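CRISPR-associated endonuclease Cas1 (Thermotoga maritima, PDB 4XTK) probably acts as a metal-dependent endonuclease on double-stranded DNA in CRISPR adaptive immunity, working as a homodimer that joins a Cas2 homodimer. Local coordinates at residues L58-L61 and S62-R65; F81-R84 and E85-N88; R254-N257 and E258-D262; R183-N187 and F188-L192. All coordinates share one frame; numbering follows the deposited sequence.

The four contacts form two pairs on opposite sides of the chain's centre. Contacts 1 and 2 close the end of helix 55-63 and of strand 77-83; they touch where Ser-62 CA meets Pro-83 CB, and both lie against the second subunit. Contacts 3 and 4 lie about 13 Å apart between centres, contact 3 just beyond helix 230-252 and contact 4 at the start of helix 188-208, joined through the rings of Phe-261 and Phe-188. Contact 2 is buried and built of rings and proline; the other three are partly buried. Contact 1 relies on backbone bonds and a lysine-phenylalanine pair, whereas contacts 3 and 4 centre on asparagine hydrogen bonds.

Contact 1: residues L58-L61 and S62-R65; sequences LEFL and SQKR
Phe-60 and Lys-64 meet one turn apart at the C-terminal end of helix 55-63, which closes in a Schellman motif. Arg-65 leaves the helix there with a positive phi of 59°. Phe-60, Leu-61 and Ser-62 are the residues most covered by the contact. The ring of Phe-60 stands with CG anti to the backbone N (chi1 180°), and the Lys-64 chain comes over one of its faces, displaced toward the rim. Lys-64 CG lies 4.1 Å from the ring centroid in a CH-pi contact. The lysine chain turns at chi2 (-70°), which leads it on across the rim, CE ending 3.7 Å from Phe-60 CZ. Beneath this pair the backbones are joined as well, Lys-64 N giving a hydrogen bond of 2.9 Å to Phe-60 O. Leu-61 adds its bulk on the buried side of the helix, where its side chain packs on Ile-66. Ser-62 occupies the next step: its N donates to Leu-58 O at 2.8 Å, and its CB rests 3.2 Å from the same oxygen. The hydroxyl looks to the dimer partner, OG being hydrogen-bonded to Val-78 O of the second subunit, while Leu-58 packs on Phe-70 of that chain. The helix end touches both its own strand 77-83, through Leu-58 and Ser-62, and the second subunit. In the same last turn, Gln-63 N bonds to Glu-59 O at 3.0 Å, and Gln-63 CG lies 3.1 Å from that carbonyl oxygen.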
loop_
_atom_site.group_PDB
_atom_site.type_symbol
_atom_site.label_atom_id
_atom_site.label_comp_id
_atom_site.label_asym_id
_atom_site.label_seq_id
_atom_site.Cartn_x
_atom_site.Cartn_y
_atom_site.Cartn_z
ATOM N N LEU E 58 -7.840 -17.140 -5.969
ATOM C CA LEU E 58 -7.269 -15.845 -6.326
ATOM C C LEU E 58 -7.566 -15.515 -7.790
ATOM O O LEU E 58 -7.837 -14.363 -8.135
ATOM C CB LEU E 58 -5.758 -15.825 -6.072
ATOM C CG LEU E 58 -5.316 -15.906 -4.608
ATOM C CD1 LEU E 58 -3.801 -15.746 -4.467
ATOM C CD2 LEU E 58 -6.050 -14.875 -3.769
ATOM N N GLU E 59 -7.519 -16.534 -8.643
ATOM C CA GLU E 59 -7.874 -16.366 -10.049
ATOM C C GLU E 59 -9.322 -15.910 -10.187
ATOM O O GLU E 59 -9.651 -15.127 -11.076
ATOM C CB GLU E 59 -7.655 -17.665 -10.826
ATOM C CG GLU E 59 -6.193 -18.023 -11.022
ATOM C CD GLU E 59 -5.998 -19.355 -11.723
ATOM O OE1 GLU E 59 -7.005 -19.970 -12.137
ATOM O OE2 GLU E 59 -4.834 -19.789 -11.858
ATOM N N PHE E 60 -10.181 -16.395 -9.297
ATOM C CA PHE E 60 -11.590 -16.025 -9.323
ATOM C C PHE E 60 -11.780 -14.563 -8.933
ATOM O O PHE E 60 -12.411 -13.796 -9.658
ATOM C CB PHE E 60 -12.401 -16.927 -8.395
ATOM C CG PHE E 60 -13.865 -16.600 -8.365
ATOM C CD1 PHE E 60 -14.696 -16.997 -9.392
ATOM C CD2 PHE E 60 -14.408 -15.883 -7.310
ATOM C CE1 PHE E 60 -16.041 -16.697 -9.364
ATOM C CE2 PHE E 60 -15.753 -15.579 -7.279
ATOM C CZ PHE E 60 -16.567 -15.987 -8.307
ATOM N N LEU E 61 -11.223 -14.185 -7.785
ATOM C CA LEU E 61 -11.243 -12.796 -7.336
ATOM C C LEU E 61 -10.649 -11.867 -8.387
ATOM O O LEU E 61 -11.149 -10.766 -8.611
ATOM C CB LEU E 61 -10.478 -12.638 -6.023
ATOM C CG LEU E 61 -11.102 -13.221 -4.756
ATOM C CD1 LEU E 61 -10.304 -12.766 -3.551
ATOM C CD2 LEU E 61 -12.553 -12.812 -4.628
ATOM N N SER E 62 -9.582 -12.326 -9.028
ATOM C CA SER E 62 -8.929 -11.562 -10.078
ATOM C C SER E 62 -9.875 -11.343 -11.257
ATOM O O SER E 62 -9.922 -10.254 -11.825
ATOM C CB SER E 62 -7.656 -12.275 -10.532
ATOM O OG SER E 62 -6.948 -11.509 -11.490
ATOM N N GLN E 63 -10.628 -12.382 -11.616
ATOM C CA GLN E 63 -11.609 -12.295 -12.695
ATOM C C GLN E 63 -12.754 -11.356 -12.331
ATOM O O GLN E 63 -13.315 -10.685 -13.190
ATOM C CB GLN E 63 -12.164 -13.684 -13.035
ATOM C CG GLN E 63 -11.172 -14.625 -13.715
ATOM C CD GLN E 63 -11.680 -16.060 -13.802
ATOM O OE1 GLN E 63 -12.776 -16.373 -13.339
ATOM N NE2 GLN E 63 -10.874 -16.939 -14.388
ATOM N N LYS E 64 -13.098 -11.316 -11.048
ATOM C CA LYS E 64 -14.163 -10.448 -10.561
ATOM C C LYS E 64 -13.616 -9.077 -10.167
ATOM O O LYS E 64 -14.365 -8.197 -9.734
ATOM C CB LYS E 64 -14.875 -11.094 -9.369
ATOM C CG LYS E 64 -15.566 -12.410 -9.688
ATOM C CD LYS E 64 -16.785 -12.198 -10.572
ATOM C CE LYS E 64 -17.533 -13.504 -10.814
ATOM N NZ LYS E 64 -18.801 -13.301 -11.576
ATOM N N ARG E 65 -12.302 -8.919 -10.309
ATOM C CA ARG E 65 -11.625 -7.656 -10.045
ATOM C C ARG E 65 -11.846 -7.212 -8.596
ATOM O O ARG E 65 -12.015 -6.025 -8.303
ATOM C CB ARG E 65 -12.093 -6.600 -11.047
ATOM C CG ARG E 65 -11.773 -7.011 -12.485
ATOM C CD ARG E 65 -12.323 -6.072 -13.550
ATOM N NE ARG E 65 -11.857 -6.488 -14.873
ATOM C CZ ARG E 65 -12.140 -5.864 -16.013
ATOM N NH1 ARG E 65 -12.896 -4.776 -16.013
ATOM N NH2 ARG E 65 -11.663 -6.330 -17.159
#

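Contact 2: residues F81-R84 and E85-N88; sequences FYPR and EYLN
Tyr-82 and Tyr-86 meet where strand 77-83 gives way to a loop; this is the edge strand of a mixed four-stranded sheet that continues into the second subunit. Tyr-82 CD1 comes over one face of the Tyr-86 ring, offset toward the rim and 3.6 Å from CE2. The two planes are inclined at 44° and their centroids are 5.3 Å apart, an oblique aromatic pair. Pro-83 lies across the base of the same tyrosine at about a right angle, its CD 3.8 Å from Tyr-86 CB. Tyr-86 can turn back on both residues because its CG sits between the backbone N and the carbonyl carbon (chi1 45°).

Around this first shell, Pro-67 touches both Pro-83 and Tyr-86, and Pro-83 also packs on Ser-62 of helix 55-63. The second subunit completes the setting. Residues Phe-81 to Pro-83 pair antiparallel with a strand of that chain across the dimer interface. Phe-228 of the second subunit meets the Tyr-82 ring edge-to-face, and Arg-227 of the second subunit packs on Tyr-86. The backbone oxygen of Pro-83 also abuts the ring: Pro-83 O lies in the plane of the Tyr-86 ring at its edge, 3.3 Å from CD2.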
loop_
_atom_site.group_PDB
_atom_site.type_symbol
_atom_site.label_atom_id
_atom_site.label_comp_id
_atom_site.label_asym_id
_atom_site.label_seq_id
_atom_site.Cartn_x
_atom_site.Cartn_y
_atom_site.Cartn_z
ATOM N N PHE E 81 -3.984 -8.771 -1.536
ATOM C CA PHE E 81 -3.872 -9.373 -2.856
ATOM C C PHE E 81 -4.577 -8.468 -3.859
ATOM O O PHE E 81 -5.801 -8.330 -3.841
ATOM C CB PHE E 81 -4.480 -10.777 -2.887
ATOM C CG PHE E 81 -4.659 -11.324 -4.275
ATOM C CD1 PHE E 81 -3.593 -11.893 -4.954
ATOM C CD2 PHE E 81 -5.892 -11.250 -4.911
ATOM C CE1 PHE E 81 -3.755 -12.383 -6.238
ATOM C CE2 PHE E 81 -6.060 -11.734 -6.193
ATOM C CZ PHE E 81 -4.992 -12.304 -6.857
ATOM N N TYR E 82 -3.796 -7.841 -4.727
ATOM C CA TYR E 82 -4.359 -6.983 -5.760
ATOM C C TYR E 82 -4.429 -7.740 -7.075
ATOM O O TYR E 82 -3.410 -8.230 -7.562
ATOM C CB TYR E 82 -3.525 -5.710 -5.944
ATOM C CG TYR E 82 -3.606 -4.706 -4.814
ATOM C CD1 TYR E 82 -4.664 -3.805 -4.726
ATOM C CD2 TYR E 82 -2.607 -4.638 -3.849
ATOM C CE1 TYR E 82 -4.730 -2.877 -3.697
ATOM C CE2 TYR E 82 -2.660 -3.708 -2.826
ATOM C CZ TYR E 82 -3.723 -2.835 -2.749
ATOM O OH TYR E 82 -3.770 -1.919 -1.721
ATOM N N PRO E 83 -5.634 -7.846 -7.652
ATOM C CA PRO E 83 -5.749 -8.436 -8.989
ATOM C C PRO E 83 -5.049 -7.537 -9.994
ATOM O O PRO E 83 -4.810 -6.367 -9.684
ATOM C CB PRO E 83 -7.261 -8.477 -9.240
ATOM C CG PRO E 83 -7.892 -8.289 -7.892
ATOM C CD PRO E 83 -6.939 -7.433 -7.116
ATOM N N ARG E 84 -4.719 -8.078 -11.160
ATOM C CA ARG E 84 -4.122 -7.301 -12.236
ATOM C C ARG E 84 -4.896 -6.001 -12.421
ATOM O O ARG E 84 -4.332 -4.921 -12.285
ATOM C CB ARG E 84 -4.083 -8.119 -13.527
ATOM C CG ARG E 84 -3.474 -7.401 -14.709
ATOM C CD ARG E 84 -3.408 -8.342 -15.892
ATOM N NE ARG E 84 -3.284 -7.656 -17.172
ATOM C CZ ARG E 84 -4.292 -7.047 -17.789
ATOM N NH1 ARG E 84 -5.496 -7.032 -17.233
ATOM N NH2 ARG E 84 -4.094 -6.447 -18.958
ATOM N N GLU E 85 -6.179 -6.097 -12.746
ATOM C CA GLU E 85 -7.051 -4.938 -12.621
ATOM C C GLU E 85 -8.144 -5.223 -11.591
ATOM O O GLU E 85 -8.638 -6.340 -11.484
ATOM C CB GLU E 85 -7.666 -4.535 -13.970
ATOM C CG GLU E 85 -8.816 -3.528 -13.820
ATOM C CD GLU E 85 -9.086 -2.696 -15.063
ATOM O OE1 GLU E 85 -8.303 -2.782 -16.035
ATOM O OE2 GLU E 85 -10.077 -1.934 -15.054
ATOM N N TYR E 86 -8.504 -4.208 -10.817
ATOM C CA TYR E 86 -9.539 -4.365 -9.807
ATOM C C TYR E 86 -10.514 -3.193 -9.843
ATOM O O TYR E 86 -10.224 -2.158 -10.435
ATOM C CB TYR E 86 -8.907 -4.511 -8.418
ATOM C CG TYR E 86 -7.795 -3.523 -8.136
ATOM C CD1 TYR E 86 -8.069 -2.270 -7.607
ATOM C CD2 TYR E 86 -6.469 -3.845 -8.402
ATOM C CE1 TYR E 86 -7.059 -1.367 -7.346
ATOM C CE2 TYR E 86 -5.451 -2.947 -8.142
ATOM C CZ TYR E 86 -5.752 -1.707 -7.619
ATOM O OH TYR E 86 -4.747 -0.801 -7.359
ATOM N N LEU E 87 -11.675 -3.375 -9.220
ATOM C CA LEU E 87 -12.681 -2.324 -9.111
ATOM C C LEU E 87 -12.092 -1.080 -8.460
ATOM O O LEU E 87 -11.195 -1.191 -7.624
ATOM C CB LEU E 87 -13.874 -2.816 -8.297
ATOM C CG LEU E 87 -14.583 -4.053 -8.843
ATOM C CD1 LEU E 87 -15.534 -4.613 -7.804
ATOM C CD2 LEU E 87 -15.325 -3.714 -10.116
ATOM N N ASN E 88 -12.598 0.094 -8.838
ATOM C CA ASN E 88 -12.106 1.359 -8.293
ATOM C C ASN E 88 -12.121 1.298 -6.774
ATOM O O ASN E 88 -13.152 1.016 -6.167
ATOM C CB ASN E 88 -12.959 2.531 -8.799
ATOM C CG ASN E 88 -12.437 3.895 -8.345
ATOM O OD1 ASN E 88 -11.773 4.021 -7.314
ATOM N ND2 ASN E 88 -12.729 4.923 -9.133
#

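Contact 3: residues R254-N257 and E258-D262; sequences RQIN and EKHFD
The imidazole of His-260 is layered between two aliphatic groups: Ile-256 CD1 lies over one face, offset toward the rim, and Lys-259 CG sits over the centre of the opposite face, 3.7 Å above the plane. At the ring edge Asn-257 N points almost straight at ND1, 3.0 Å away with an N-H...N angle of 178°. ND1 is also within bonding distance of Asn-257 O, at 3.2 Å. The first bond needs ND1 bare and the second needs it protonated, so the two are alternatives. The Arg-254 guanidinium carries Asn-257 CB over one face and Glu-258 OE2 near its edge. NH1 reaches the syn lone pair of that oxygen at 2.8 Å in a salt bridge, with the guanidinium and carboxylate planes 47° apart. The carboxylate has a second cationic partner, Arg-174, through OE1. The Phe-261 ring meets Asn-257 O at its edge, 3.4 Å from CD1, while Ile-256 CG2 approaches it obliquely.

Asn-257 is the hub. Its CG lies between the backbone N and the carbonyl carbon (chi1 54°), which brings OD1 forward to Lys-259 N; this bond is 3.0 Å long and lies on a lone pair in the carbonyl plane. On the other side, ND2 gives a weak bond back to Arg-254 O. The main-chain oxygen of Asn-257 accepts from His-260 N at 2.9 Å. The OD1 bond to Lys-259 N is an Asx turn; with the backbone bond to His-260 N it forms an Asx motif that leads into the 3-10 turn 258-260, linking helix 230-252 to strand 261-262.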
loop_
_atom_site.group_PDB
_atom_site.type_symbol
_atom_site.label_atom_id
_atom_site.label_comp_id
_atom_site.label_asym_id
_atom_site.label_seq_id
_atom_site.Cartn_x
_atom_site.Cartn_y
_atom_site.Cartn_z
ATOM N N ARG E 254 -4.575 1.925 42.349
ATOM C CA ARG E 254 -3.304 1.264 42.626
ATOM C C ARG E 254 -3.157 -0.049 41.853
ATOM O O ARG E 254 -2.377 -0.918 42.236
ATOM C CB ARG E 254 -3.152 1.009 44.126
ATOM C CG ARG E 254 -2.952 2.259 44.962
ATOM C CD ARG E 254 -1.483 2.557 45.151
ATOM N NE ARG E 254 -0.819 1.479 45.875
ATOM C CZ ARG E 254 0.467 1.485 46.205
ATOM N NH1 ARG E 254 1.231 2.520 45.885
ATOM N NH2 ARG E 254 0.987 0.457 46.857
ATOM N N GLN E 255 -3.895 -0.188 40.757
ATOM C CA GLN E 255 -3.680 -1.314 39.859
ATOM C C GLN E 255 -2.312 -1.156 39.245
ATOM O O GLN E 255 -1.577 -2.124 39.060
ATOM C CB GLN E 255 -4.738 -1.378 38.769
ATOM C CG GLN E 255 -6.080 -1.896 39.224
ATOM C CD GLN E 255 -7.029 -2.060 38.059
ATOM O OE1 GLN E 255 -7.917 -1.235 37.848
ATOM N NE2 GLN E 255 -6.840 -3.127 37.285
ATOM N N ILE E 256 -1.994 0.090 38.919
ATOM C CA ILE E 256 -0.651 0.482 38.542
ATOM C C ILE E 256 -0.044 1.275 39.697
ATOM O O ILE E 256 -0.633 2.251 40.166
ATOM C CB ILE E 256 -0.638 1.333 37.258
ATOM C CG1 ILE E 256 -1.020 0.489 36.036
ATOM C CG2 ILE E 256 0.728 1.979 37.056
ATOM C CD1 ILE E 256 0.048 -0.498 35.595
ATOM N N ASN E 257 1.116 0.840 40.172
ATOM C CA ASN E 257 1.857 1.599 41.168
ATOM C C ASN E 257 3.360 1.434 40.992
ATOM O O ASN E 257 3.824 0.882 39.991
ATOM C CB ASN E 257 1.445 1.201 42.586
ATOM C CG ASN E 257 1.557 -0.288 42.831
ATOM O OD1 ASN E 257 2.646 -0.858 42.785
ATOM N ND2 ASN E 257 0.427 -0.924 43.109
ATOM N N GLU E 258 4.112 1.914 41.979
ATOM C CA GLU E 258 5.567 1.994 41.889
ATOM C C GLU E 258 6.245 0.635 41.695
ATOM O O GLU E 258 7.398 0.570 41.266
ATOM C CB GLU E 258 6.138 2.679 43.136
ATOM C CG GLU E 258 5.750 2.026 44.461
ATOM C CD GLU E 258 4.363 2.422 44.937
ATOM O OE1 GLU E 258 3.684 3.202 44.233
ATOM O OE2 GLU E 258 3.951 1.944 46.016
ATOM N N LYS E 259 5.540 -0.447 41.998
ATOM C CA LYS E 259 6.119 -1.775 41.830
ATOM C C LYS E 259 6.217 -2.168 40.357
ATOM O O LYS E 259 6.875 -3.150 40.011
ATOM C CB LYS E 259 5.306 -2.815 42.610
ATOM C CG LYS E 259 4.172 -3.465 41.838
ATOM C CD LYS E 259 3.336 -4.337 42.765
ATOM C CE LYS E 259 2.279 -5.114 42.003
ATOM N NZ LYS E 259 1.289 -5.741 42.920
ATOM N N HIS E 260 5.570 -1.388 39.495
ATOM C CA HIS E 260 5.499 -1.691 38.068
ATOM C C HIS E 260 6.541 -0.973 37.198
ATOM O O HIS E 260 6.477 -1.049 35.968
ATOM C CB HIS E 260 4.095 -1.380 37.547
ATOM C CG HIS E 260 3.031 -2.231 38.163
ATOM N ND1 HIS E 260 2.182 -1.768 39.145
ATOM C CD2 HIS E 260 2.697 -3.526 37.956
ATOM C CE1 HIS E 260 1.361 -2.738 39.506
ATOM N NE2 HIS E 260 1.652 -3.815 38.800
ATOM N N PHE E 261 7.477 -0.257 37.818
ATOM C CA PHE E 261 8.465 0.499 37.048
ATOM C C PHE E 261 9.915 0.115 37.350
ATOM O O PHE E 261 10.242 -0.289 38.464
ATOM C CB PHE E 261 8.288 1.998 37.295
ATOM C CG PHE E 261 6.953 2.537 36.869
ATOM C CD1 PHE E 261 5.864 2.493 37.732
ATOM C CD2 PHE E 261 6.790 3.110 35.614
ATOM C CE1 PHE E 261 4.636 2.998 37.347
ATOM C CE2 PHE E 261 5.565 3.621 35.220
ATOM C CZ PHE E 261 4.487 3.566 36.090
ATOM N N ASP E 262 10.778 0.271 36.345
ATOM C CA ASP E 262 12.220 0.030 36.477
ATOM C C ASP E 262 13.025 1.253 36.023
ATOM O O ASP E 262 12.575 2.002 35.152
ATOM C CB ASP E 262 12.641 -1.190 35.656
ATOM C CG ASP E 262 11.916 -2.456 36.069
ATOM O OD1 ASP E 262 11.499 -2.559 37.242
ATOM O OD2 ASP E 262 11.752 -3.342 35.205
#

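Contact 4: residues R183-N187 and F188-L192; sequences RPPKN and FANTL
Asn-187 OD1 takes two hydrogen bonds from Asn-190, one from the backbone N at 3.0 Å and one from ND2 at 2.9 Å. The asparagine is folded over the start of the helix, CG lying between its own N and carbonyl carbon (chi1 59°), which turns the amide oxygen toward the first turn. Asn-190 has CG beside its backbone N (chi1 -75°), and its amide comes back to lie almost parallel to that of Asn-187 and slightly offset from it, the planes only 1° apart. Its two donors approach OD1 from opposite faces of the acceptor's plane. The Asn-190 amide is held from outside too: Asn-190 OD1 accepts from Arg-180 NH1, and ND2 also makes a weak bond to Ile-177 O. Pro-184 CB and Pro-185 CD pack near its end, the latter 3.7 Å from ND2.

The main-chain oxygen of Asn-187 is likewise gripped twice, by Thr-191 OG1 at 2.9 Å and Thr-191 N at 3.2 Å, again from opposite faces. The side chain of Asn-187 thus satisfies a first-turn N-H, making it the N-cap of helix 188-208.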
loop_
_atom_site.group_PDB
_atom_site.type_symbol
_atom_site.label_atom_id
_atom_site.label_comp_id
_atom_site.label_asym_id
_atom_site.label_seq_id
_atom_site.Cartn_x
_atom_site.Cartn_y
_atom_site.Cartn_z
ATOM N N ARG E 183 9.089 17.065 25.282
ATOM C CA ARG E 183 10.029 16.121 25.888
ATOM C C ARG E 183 9.661 15.917 27.354
ATOM O O ARG E 183 10.203 16.583 28.239
ATOM C CB ARG E 183 11.477 16.601 25.771
ATOM C CG ARG E 183 12.486 15.573 26.248
ATOM C CD ARG E 183 13.909 16.061 26.106
ATOM N NE ARG E 183 14.859 15.111 26.681
ATOM C CZ ARG E 183 15.391 14.093 26.015
ATOM N NH1 ARG E 183 15.071 13.890 24.743
ATOM N NH2 ARG E 183 16.246 13.278 26.617
ATOM N N PRO E 184 8.731 14.989 27.608
ATOM C CA PRO E 184 8.176 14.752 28.943
ATOM C C PRO E 184 9.252 14.389 29.961
ATOM O O PRO E 184 10.196 13.664 29.632
ATOM C CB PRO E 184 7.214 13.578 28.722
ATOM C CG PRO E 184 6.924 13.598 27.246
ATOM C CD PRO E 184 8.184 14.054 26.608
ATOM N N PRO E 185 9.117 14.911 31.187
ATOM C CA PRO E 185 9.994 14.599 32.319
ATOM C C PRO E 185 9.932 13.121 32.662
ATOM O O PRO E 185 8.942 12.454 32.346
ATOM C CB PRO E 185 9.421 15.441 33.466
ATOM C CG PRO E 185 8.617 16.495 32.811
ATOM C CD PRO E 185 8.073 15.879 31.552
ATOM N N LYS E 186 10.957 12.623 33.338
ATOM C CA LYS E 186 11.000 11.212 33.652
ATOM C C LYS E 186 10.338 11.003 35.006
ATOM O O LYS E 186 10.881 11.366 36.049
ATOM C CB LYS E 186 12.452 10.719 33.631
ATOM C CG LYS E 186 12.786 9.529 34.510
ATOM C CD LYS E 186 14.242 9.143 34.303
ATOM C CE LYS E 186 14.813 8.389 35.487
ATOM N NZ LYS E 186 16.243 8.034 35.259
ATOM N N ASN E 187 9.143 10.423 34.964
ATOM C CA ASN E 187 8.405 10.071 36.167
ATOM C C ASN E 187 7.330 9.054 35.825
ATOM O O ASN E 187 7.155 8.697 34.658
ATOM C CB ASN E 187 7.789 11.306 36.841
ATOM C CG ASN E 187 6.828 12.062 35.943
ATOM O OD1 ASN E 187 6.329 11.539 34.946
ATOM N ND2 ASN E 187 6.532 13.298 36.323
ATOM N N PHE E 188 6.599 8.602 36.835
ATOM C CA PHE E 188 5.635 7.526 36.638
ATOM C C PHE E 188 4.550 7.906 35.633
ATOM O O PHE E 188 4.326 7.191 34.658
ATOM C CB PHE E 188 4.998 7.134 37.972
ATOM C CG PHE E 188 5.967 6.547 38.955
ATOM C CD1 PHE E 188 7.039 5.786 38.522
ATOM C CD2 PHE E 188 5.803 6.752 40.312
ATOM C CE1 PHE E 188 7.928 5.238 39.425
ATOM C CE2 PHE E 188 6.691 6.211 41.224
ATOM C CZ PHE E 188 7.754 5.452 40.777
ATOM N N ALA E 189 3.901 9.041 35.869
ATOM C CA ALA E 189 2.742 9.450 35.085
ATOM C C ALA E 189 3.059 9.615 33.599
ATOM O O ALA E 189 2.296 9.157 32.751
ATOM C CB ALA E 189 2.162 10.740 35.644
ATOM N N ASN E 190 4.176 10.257 33.277
ATOM C CA ASN E 190 4.527 10.458 31.879
ATOM C C ASN E 190 4.949 9.159 31.188
ATOM O O ASN E 190 4.805 9.023 29.970
ATOM C CB ASN E 190 5.623 11.514 31.737
ATOM C CG ASN E 190 5.098 12.920 31.956
ATOM O OD1 ASN E 190 4.307 13.424 31.163
ATOM N ND2 ASN E 190 5.549 13.567 33.024
ATOM N N THR E 191 5.457 8.205 31.956
ATOM C CA THR E 191 5.755 6.886 31.411
ATOM C C THR E 191 4.465 6.199 30.973
ATOM O O THR E 191 4.425 5.518 29.947
ATOM C CB THR E 191 6.481 6.000 32.433
ATOM O OG1 THR E 191 7.736 6.598 32.770
ATOM C CG2 THR E 191 6.721 4.608 31.861
ATOM N N LEU E 192 3.411 6.391 31.761
ATOM C CA LEU E 192 2.109 5.821 31.452
ATOM C C LEU E 192 1.440 6.527 30.275
ATOM O O LEU E 192 0.989 5.874 29.330
ATOM C CB LEU E 192 1.202 5.876 32.681
ATOM C CG LEU E 192 1.569 4.892 33.790
ATOM C CD1 LEU E 192 0.761 5.192 35.032
ATOM C CD2 LEU E 192 1.345 3.454 33.337
#